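Local coordinates for acyl-CoA dehydrogenase domain protein Tcur3481 (Thermomonospora curvata, PDB 6WY9), which binds FAD and, as a member of the acyl-CoA dehydrogenase family, probably catalyses flavin-dependent dehydrogenation of acyl-CoA thioesters or related substrates, at residues R117-A122 with A160-V165; F176-D181 with V206-L211; V234-L239 with I271-M276. One frame throughout, in Å; residues are numbered along the deposited sequence.

Contact 1: residues R117-A122 with A160-V165; sequences RRLTVA and AAHLLV
The imidazole of His162 receives the guanidinium of Arg117 at its edge: NH2 of Arg117 lies nearly in the ring plane, 2.9 Å from NE2 of His162, and donates a bent hydrogen bond with an N-H...N angle of 138°. The two flat groups are turned 30° from each other. Arg117 has CG anti to its backbone N (chi1 -180°), 4.0 Å from CD2 of His162, and its CD lies 3.8 Å from the same ring atom. CD2 of Leu119 lies at the ring edge, near its plane, 3.7 Å from CD2 of His162. The other ring nitrogen, ND1 of His162, bonds to Asp179; a partner at each nitrogen would limit the rotation of the imidazole. An alanine in place of Arg117 would probably leave NE2 of His162 without this donor and open a gap beside the ring. These side chains lie at the start of a parallel pairing of strands 118-122 and 160-169 in the mixed beta-sheet that forms the middle domain of the acyl-CoA dehydrogenase fold. Its ladder runs from Thr120 N to His162 O, Leu164 N to Thr120 O (3.0 Å) and Ala122 N to Leu164 O (2.8 Å). Thr120 and Leu163 lie side by side on one face, CG2 of Thr120 3.8 Å from CG of Leu163, while OG1 of Thr120 bonds to the carbonyl of Pro155.

Contact 2: residues F176-D181 with V206-L211; sequences FLVDAD and VPARAL
Val178 and Ala208 meet at the apolar centre, CG2 of the valine 3.7 Å from CB of the alanine. The other branch of Val178, CG1, is set anti to its backbone N (chi1 173°) and reaches CG1 of Val206 at 3.8 Å, the two side chains crossing at about a right angle. Ala208 CB also touches CB of Phe176, whose CD2 lies 3.8 Å from CA of Ala210; the same ring packs edge-to-face with Trp145. Just past the strand end, CD1 of Leu211 lies 3.8 Å from N of Leu177 and touches CB of Leu177. Outward from this centre, strands 172-179 and 206-210 pair antiparallel. Leu177 and Arg209 form a hydrogen-bonded pair, with Leu177 N to Arg209 O at 2.8 Å and Arg209 N to Leu177 O at 3.2 Å. Farther along, one water takes over from direct pairing: it accepts from Asp179 N and donates to Pro207 O, both at 2.8 Å. Segments 176-179 and 206-210, 141° apart in direction, thus pair backbone polar groups directly or through water, while small and branched apolar side chains pack beside one another on the faces of the sheet, and no charged pair crosses between them.

Contact 3: residues V234-L239 with I271-M276; sequences VASGAL and IEIEAM
Apolar packing of Ile273 against Ala235 and Leu239 carries this contact. The CD1 methyl of Ile273 lies 3.6 Å from CD2 of Leu239, the two side chains meeting at an oblique angle. In Ile273, chi1 of -70° sets CG1 anti to the carbonyl carbon, where it lies 4.0 Å from CB of Ala235. Met276, one turn farther along, adds its terminal methyl: CE comes to 4.2 Å from CB of Ala235, the chain being bent at chi3 (74°). The two helices, 215-248 and 260-288, run antiparallel in the helical C-terminal domain of the acyl-CoA dehydrogenase fold, their local axes 10.2 Å apart and inclined at 155°. Helix 295-319 adjoins the pair, Val311 touching both Ala235 and Glu272. Contacts between apolar and polar atoms are few. The CD1 of Ile273 approaches the carbonyl O of Ala235 at 3.5 Å, an oxygen already engaged by the backbone N of Leu239, and CG2 of Ile273 lies 3.7 Å from OG of Ser236. That hydroxyl is hydrogen-bonded to the carbonyl of Leu232 within its own helix. Another subunit of the assembly also packs against Leu239, Ile271 and Ala275.

Overall arrangement
Contacts 1 and 2 belong to one beta-sheet, their centres 9 Å apart, and they touch through strands 160-169 and 172-179, which follow each other in the chain and lie side by side. Backbone N of Val178 meets O of Leu163 at 2.8 Å, so a residue of contact 1 is tied to one of contact 2. Contact 3 stands apart among the helices, on the opposite side of the chain's centre; its centre is about 30 Å from that of contact 1 and about 37 Å from that of contact 2. It is also nearest the flavin: the side chain of Leu239 lies about 12 Å from the bound cofactor and about the same from the side chain of His317, which binds FAD.

Contact 1: residues R117-A122 with A160-V165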
loop_
_atom_site.group_PDB
_atom_site.type_symbol
_atom_site.label_atom_id
_atom_site.label_comp_id
_atom_site.label_asym_id
_atom_site.label_seq_id
_atom_site.Cartn_x
_atom_site.Cartn_y
_atom_site.Cartn_z
ATOM N N ARG B 117 38.112 22.407 5.522
ATOM C CA ARG B 117 37.359 22.947 4.387
ATOM C C ARG B 117 36.113 22.112 4.164
ATOM O O ARG B 117 36.218 20.925 3.839
ATOM C CB ARG B 117 38.188 22.938 3.103
ATOM C CG ARG B 117 37.451 23.499 1.891
ATOM C CD ARG B 117 38.234 23.343 0.566
ATOM N NE ARG B 117 39.669 23.596 0.722
ATOM C CZ ARG B 117 40.247 24.788 0.621
ATOM N NH1 ARG B 117 41.558 24.887 0.763
ATOM N NH2 ARG B 117 39.526 25.874 0.383
ATOM N N ARG B 118 34.945 22.727 4.319
ATOM C CA ARG B 118 33.684 22.053 4.032
ATOM C C ARG B 118 33.047 22.688 2.805
ATOM O O ARG B 118 33.376 23.810 2.410
ATOM C CB ARG B 118 32.709 22.113 5.205
ATOM C CG ARG B 118 33.229 21.411 6.488
ATOM C CD ARG B 118 32.103 21.060 7.450
ATOM N NE ARG B 118 31.296 22.211 7.878
ATOM C CZ ARG B 118 31.427 22.803 9.065
ATOM N NH1 ARG B 118 32.332 22.350 9.929
ATOM N NH2 ARG B 118 30.667 23.849 9.394
ATOM N N LEU B 119 32.100 21.954 2.237
ATOM C CA LEU B 119 31.423 22.339 1.015
ATOM C C LEU B 119 29.950 22.058 1.197
ATOM O O LEU B 119 29.541 21.368 2.137
ATOM C CB LEU B 119 31.955 21.557 -0.190
ATOM C CG LEU B 119 33.463 21.752 -0.351
ATOM C CD1 LEU B 119 34.027 20.612 -1.160
ATOM C CD2 LEU B 119 33.602 23.038 -1.080
ATOM N N THR B 120 29.144 22.589 0.286
ATOM C CA THR B 120 27.790 22.074 0.155
ATOM C C THR B 120 27.414 22.146 -1.316
ATOM O O THR B 120 28.176 22.635 -2.156
ATOM C CB THR B 120 26.798 22.830 1.070
ATOM O OG1 THR B 120 25.496 22.252 0.938
ATOM C CG2 THR B 120 26.747 24.337 0.709
ATOM N N VAL B 121 26.237 21.606 -1.627
ATOM C CA VAL B 121 25.738 21.578 -2.991
ATOM C C VAL B 121 24.360 22.223 -3.014
ATOM O O VAL B 121 23.540 21.999 -2.109
ATOM C CB VAL B 121 25.690 20.139 -3.530
ATOM C CG1 VAL B 121 27.080 19.562 -3.434
ATOM C CG2 VAL B 121 24.679 19.262 -2.717
ATOM N N ALA B 122 24.116 22.997 -4.064
ATOM C CA ALA B 122 22.887 23.758 -4.278
ATOM C C ALA B 122 22.286 23.212 -5.569
ATOM O O ALA B 122 22.554 23.708 -6.662
ATOM C CB ALA B 122 23.174 25.275 -4.348
ATOM N N ALA B 160 30.459 26.417 5.332
ATOM C CA ALA B 160 30.906 25.918 4.030
ATOM C C ALA B 160 31.687 27.018 3.306
ATOM O O ALA B 160 31.223 28.158 3.227
ATOM C CB ALA B 160 29.718 25.457 3.194
ATOM N N ALA B 161 32.885 26.687 2.811
ATOM C CA ALA B 161 33.728 27.690 2.154
ATOM C C ALA B 161 33.399 27.837 0.661
ATOM O O ALA B 161 33.658 28.891 0.061
ATOM C CB ALA B 161 35.205 27.337 2.348
ATOM N N HIS B 162 32.823 26.802 0.058
ATOM C CA HIS B 162 32.510 26.773 -1.357
ATOM C C HIS B 162 31.257 25.944 -1.557
ATOM O O HIS B 162 30.962 25.046 -0.765
ATOM C CB HIS B 162 33.633 26.164 -2.198
ATOM C CG HIS B 162 35.004 26.546 -1.749
ATOM N ND1 HIS B 162 35.649 27.670 -2.207
ATOM C CD2 HIS B 162 35.860 25.942 -0.894
ATOM C CE1 HIS B 162 36.845 27.750 -1.649
ATOM N NE2 HIS B 162 37.001 26.709 -0.851
ATOM N N LEU B 163 30.536 26.254 -2.631
ATOM C CA LEU B 163 29.313 25.574 -3.026
ATOM C C LEU B 163 29.413 25.154 -4.486
ATOM O O LEU B 163 29.896 25.918 -5.324
ATOM C CB LEU B 163 28.088 26.482 -2.887
ATOM C CG LEU B 163 27.794 27.231 -1.586
ATOM C CD1 LEU B 163 28.591 28.523 -1.559
ATOM C CD2 LEU B 163 26.283 27.518 -1.503
ATOM N N LEU B 164 28.939 23.947 -4.791
ATOM C CA LEU B 164 28.653 23.573 -6.164
ATOM C C LEU B 164 27.198 23.921 -6.455
ATOM O O LEU B 164 26.290 23.419 -5.775
ATOM C CB LEU B 164 28.912 22.085 -6.387
ATOM C CG LEU B 164 30.288 21.587 -6.002
ATOM C CD1 LEU B 164 30.473 20.153 -6.445
ATOM C CD2 LEU B 164 31.424 22.524 -6.602
ATOM N N VAL B 165 26.977 24.742 -7.481
ATOM C CA VAL B 165 25.672 25.313 -7.823
ATOM C C VAL B 165 25.303 24.861 -9.235
ATOM O O VAL B 165 26.072 25.102 -10.168
ATOM C CB VAL B 165 25.717 26.855 -7.781
ATOM C CG1 VAL B 165 24.375 27.479 -8.284
ATOM C CG2 VAL B 165 26.112 27.357 -6.397
#

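Contact 2: residues F176-D181 with V206-L211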
loop_
_atom_site.group_PDB
_atom_site.type_symbol
_atom_site.label_atom_id
_atom_site.label_comp_id
_atom_site.label_asym_id
_atom_site.label_seq_id
_atom_site.Cartn_x
_atom_site.Cartn_y
_atom_site.Cartn_z
ATOM N N PHE B 176 28.763 24.387 -11.289
ATOM C CA PHE B 176 29.734 25.474 -11.165
ATOM C C PHE B 176 30.149 25.638 -9.718
ATOM O O PHE B 176 29.297 25.619 -8.826
ATOM C CB PHE B 176 29.152 26.804 -11.646
ATOM C CG PHE B 176 28.609 26.760 -13.043
ATOM C CD1 PHE B 176 27.361 26.187 -13.308
ATOM C CD2 PHE B 176 29.344 27.305 -14.083
ATOM C CE1 PHE B 176 26.870 26.165 -14.625
ATOM C CE2 PHE B 176 28.881 27.289 -15.378
ATOM C CZ PHE B 176 27.638 26.729 -15.652
ATOM N N LEU B 177 31.449 25.846 -9.495
ATOM C CA LEU B 177 31.987 26.077 -8.164
ATOM C C LEU B 177 31.929 27.557 -7.801
ATOM O O LEU B 177 32.356 28.425 -8.581
ATOM C CB LEU B 177 33.427 25.572 -8.069
ATOM C CG LEU B 177 33.996 25.553 -6.647
ATOM C CD1 LEU B 177 34.846 24.322 -6.433
ATOM C CD2 LEU B 177 34.823 26.815 -6.410
ATOM N N VAL B 178 31.448 27.840 -6.595
ATOM C CA VAL B 178 31.302 29.212 -6.126
ATOM C C VAL B 178 31.920 29.337 -4.743
ATOM O O VAL B 178 31.699 28.478 -3.878
ATOM C CB VAL B 178 29.816 29.620 -6.097
ATOM C CG1 VAL B 178 29.671 30.961 -5.456
ATOM C CG2 VAL B 178 29.261 29.632 -7.515
ATOM N N ASP B 179 32.656 30.416 -4.515
ATOM C CA ASP B 179 33.156 30.686 -3.170
ATOM C C ASP B 179 32.033 31.268 -2.320
ATOM O O ASP B 179 31.187 32.021 -2.816
ATOM C CB ASP B 179 34.373 31.619 -3.225
ATOM C CG ASP B 179 35.577 30.935 -3.858
ATOM O OD1 ASP B 179 35.692 29.698 -3.726
ATOM O OD2 ASP B 179 36.379 31.608 -4.515
ATOM N N ALA B 180 31.990 30.866 -1.047
ATOM C CA ALA B 180 30.887 31.267 -0.173
ATOM C C ALA B 180 30.897 32.756 0.137
ATOM O O ALA B 180 29.881 33.273 0.610
ATOM C CB ALA B 180 30.926 30.498 1.149
ATOM N N ASP B 181 32.029 33.433 -0.080
ATOM C CA ASP B 181 32.176 34.875 0.082
ATOM C C ASP B 181 32.163 35.615 -1.260
ATOM O O ASP B 181 32.550 36.789 -1.318
ATOM C CB ASP B 181 33.465 35.189 0.840
ATOM C CG ASP B 181 34.700 34.691 0.109
ATOM O OD1 ASP B 181 34.543 33.952 -0.887
ATOM O OD2 ASP B 181 35.823 35.035 0.514
ATOM N N VAL B 206 26.932 36.202 -9.848
ATOM C CA VAL B 206 27.984 35.728 -8.944
ATOM C C VAL B 206 29.105 35.098 -9.768
ATOM O O VAL B 206 28.832 34.225 -10.601
ATOM C CB VAL B 206 27.426 34.713 -7.944
ATOM C CG1 VAL B 206 28.554 34.222 -7.045
ATOM C CG2 VAL B 206 26.255 35.283 -7.108
ATOM N N PRO B 207 30.359 35.465 -9.538
ATOM C CA PRO B 207 31.463 34.809 -10.258
ATOM C C PRO B 207 31.540 33.321 -9.938
ATOM O O PRO B 207 31.366 32.903 -8.784
ATOM C CB PRO B 207 32.701 35.556 -9.757
ATOM C CG PRO B 207 32.173 36.856 -9.236
ATOM C CD PRO B 207 30.819 36.568 -8.680
ATOM N N ALA B 208 31.790 32.517 -10.975
ATOM C CA ALA B 208 31.860 31.070 -10.793
ATOM C C ALA B 208 32.765 30.455 -11.841
ATOM O O ALA B 208 33.049 31.059 -12.879
ATOM C CB ALA B 208 30.489 30.385 -10.880
ATOM N N ARG B 209 33.180 29.223 -11.563
ATOM C CA ARG B 209 34.043 28.446 -12.439
ATOM C C ARG B 209 33.359 27.122 -12.722
ATOM O O ARG B 209 32.854 26.475 -11.799
ATOM C CB ARG B 209 35.399 28.188 -11.787
ATOM C CG ARG B 209 36.074 29.429 -11.243
ATOM C CD ARG B 209 36.506 30.329 -12.379
ATOM N NE ARG B 209 37.547 29.706 -13.190
ATOM C CZ ARG B 209 38.237 30.336 -14.142
ATOM N NH1 ARG B 209 38.000 31.614 -14.406
ATOM N NH2 ARG B 209 39.168 29.684 -14.828
ATOM N N ALA B 210 33.345 26.711 -13.985
ATOM C CA ALA B 210 32.649 25.480 -14.343
ATOM C C ALA B 210 33.442 24.240 -13.933
ATOM O O ALA B 210 34.682 24.244 -13.904
ATOM C CB ALA B 210 32.373 25.452 -15.850
ATOM N N LEU B 211 32.711 23.173 -13.593
ATOM C CA LEU B 211 33.244 21.816 -13.639
ATOM C C LEU B 211 33.053 21.263 -15.058
ATOM O O LEU B 211 32.389 21.871 -15.901
ATOM C CB LEU B 211 32.569 20.908 -12.599
ATOM C CG LEU B 211 32.991 21.038 -11.134
ATOM C CD1 LEU B 211 32.569 22.406 -10.614
ATOM C CD2 LEU B 211 32.376 19.903 -10.228
HETATM O O HOH W 1 33.112 32.211 -6.652
#

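Contact 3: residues V234-L239 with I271-M276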
loop_
_atom_site.group_PDB
_atom_site.type_symbol
_atom_site.label_atom_id
_atom_site.label_comp_id
_atom_site.label_asym_id
_atom_site.label_seq_id
_atom_site.Cartn_x
_atom_site.Cartn_y
_atom_site.Cartn_z
ATOM N N VAL B 234 19.294 5.483 8.519
ATOM C CA VAL B 234 18.163 5.969 9.311
ATOM C C VAL B 234 17.147 4.853 9.540
ATOM O O VAL B 234 16.670 4.647 10.659
ATOM C CB VAL B 234 17.495 7.182 8.638
ATOM C CG1 VAL B 234 16.206 7.560 9.404
ATOM C CG2 VAL B 234 18.510 8.397 8.590
ATOM N N ALA B 235 16.744 4.163 8.476
ATOM C CA ALA B 235 15.683 3.168 8.647
ATOM C C ALA B 235 16.162 2.013 9.517
ATOM O O ALA B 235 15.403 1.496 10.343
ATOM C CB ALA B 235 15.206 2.638 7.283
ATOM N N SER B 236 17.414 1.580 9.316
ATOM C CA SER B 236 17.983 0.497 10.105
ATOM C C SER B 236 18.020 0.868 11.584
ATOM O O SER B 236 17.647 0.067 12.449
ATOM C CB SER B 236 19.405 0.179 9.605
ATOM O OG SER B 236 19.352 -0.294 8.262
ATOM N N GLY B 237 18.494 2.074 11.892
ATOM C CA GLY B 237 18.567 2.485 13.286
ATOM C C GLY B 237 17.185 2.611 13.896
ATOM O O GLY B 237 16.960 2.190 15.030
ATOM N N ALA B 238 16.236 3.175 13.139
ATOM C CA ALA B 238 14.865 3.294 13.624
ATOM C C ALA B 238 14.287 1.918 13.950
ATOM O O ALA B 238 13.675 1.713 15.009
ATOM C CB ALA B 238 13.996 4.001 12.561
ATOM N N LEU B 239 14.442 0.970 13.023
ATOM C CA LEU B 239 13.946 -0.381 13.271
ATOM C C LEU B 239 14.606 -0.995 14.518
ATOM O O LEU B 239 13.925 -1.608 15.352
ATOM C CB LEU B 239 14.192 -1.267 12.051
ATOM C CG LEU B 239 13.652 -2.690 12.207
ATOM C CD1 LEU B 239 12.130 -2.748 12.640
ATOM C CD2 LEU B 239 13.849 -3.474 10.891
ATOM N N ILE B 271 11.836 -6.210 5.524
ATOM C CA ILE B 271 11.805 -6.454 4.085
ATOM C C ILE B 271 12.223 -5.195 3.312
ATOM O O ILE B 271 13.073 -5.237 2.416
ATOM C CB ILE B 271 10.400 -6.923 3.674
ATOM C CG1 ILE B 271 10.133 -8.373 4.113
ATOM C CG2 ILE B 271 10.159 -6.723 2.128
ATOM C CD1 ILE B 271 8.583 -8.665 4.155
ATOM N N GLU B 272 11.651 -4.049 3.678
ATOM C CA GLU B 272 11.928 -2.832 2.933
ATOM C C GLU B 272 13.395 -2.452 3.056
ATOM O O GLU B 272 14.000 -1.961 2.091
ATOM C CB GLU B 272 11.032 -1.693 3.432
ATOM C CG GLU B 272 9.571 -1.832 2.882
ATOM C CD GLU B 272 8.628 -0.867 3.561
ATOM O OE1 GLU B 272 8.957 -0.382 4.685
ATOM O OE2 GLU B 272 7.554 -0.634 2.997
ATOM N N ILE B 273 13.963 -2.660 4.245
ATOM C CA ILE B 273 15.369 -2.363 4.481
ATOM C C ILE B 273 16.247 -3.291 3.652
ATOM O O ILE B 273 17.254 -2.863 3.069
ATOM C CB ILE B 273 15.694 -2.451 5.985
ATOM C CG1 ILE B 273 15.048 -1.284 6.763
ATOM C CG2 ILE B 273 17.261 -2.578 6.239
ATOM C CD1 ILE B 273 15.216 -1.382 8.313
ATOM N N GLU B 274 15.897 -4.576 3.578
ATOM C CA GLU B 274 16.698 -5.475 2.719
ATOM C C GLU B 274 16.640 -5.041 1.260
ATOM O O GLU B 274 17.654 -5.053 0.553
ATOM C CB GLU B 274 16.226 -6.924 2.881
ATOM C CG GLU B 274 16.665 -7.390 4.264
ATOM C CD GLU B 274 16.886 -8.891 4.438
ATOM O OE1 GLU B 274 16.221 -9.724 3.773
ATOM O OE2 GLU B 274 17.712 -9.236 5.305
ATOM N N ALA B 275 15.464 -4.626 0.801
ATOM C CA ALA B 275 15.312 -4.152 -0.573
ATOM C C ALA B 275 16.119 -2.872 -0.818
ATOM O O ALA B 275 16.799 -2.740 -1.839
ATOM C CB ALA B 275 13.835 -3.926 -0.862
ATOM N N MET B 276 15.996 -1.906 0.100
ATOM C CA MET B 276 16.776 -0.680 0.047
ATOM C C MET B 276 18.250 -0.977 -0.101
ATOM O O MET B 276 18.934 -0.373 -0.930
ATOM C CB MET B 276 16.524 0.111 1.330
ATOM C CG MET B 276 15.125 0.743 1.309
ATOM S SD MET B 276 14.574 1.185 2.997
ATOM C CE MET B 276 15.666 2.621 3.140
#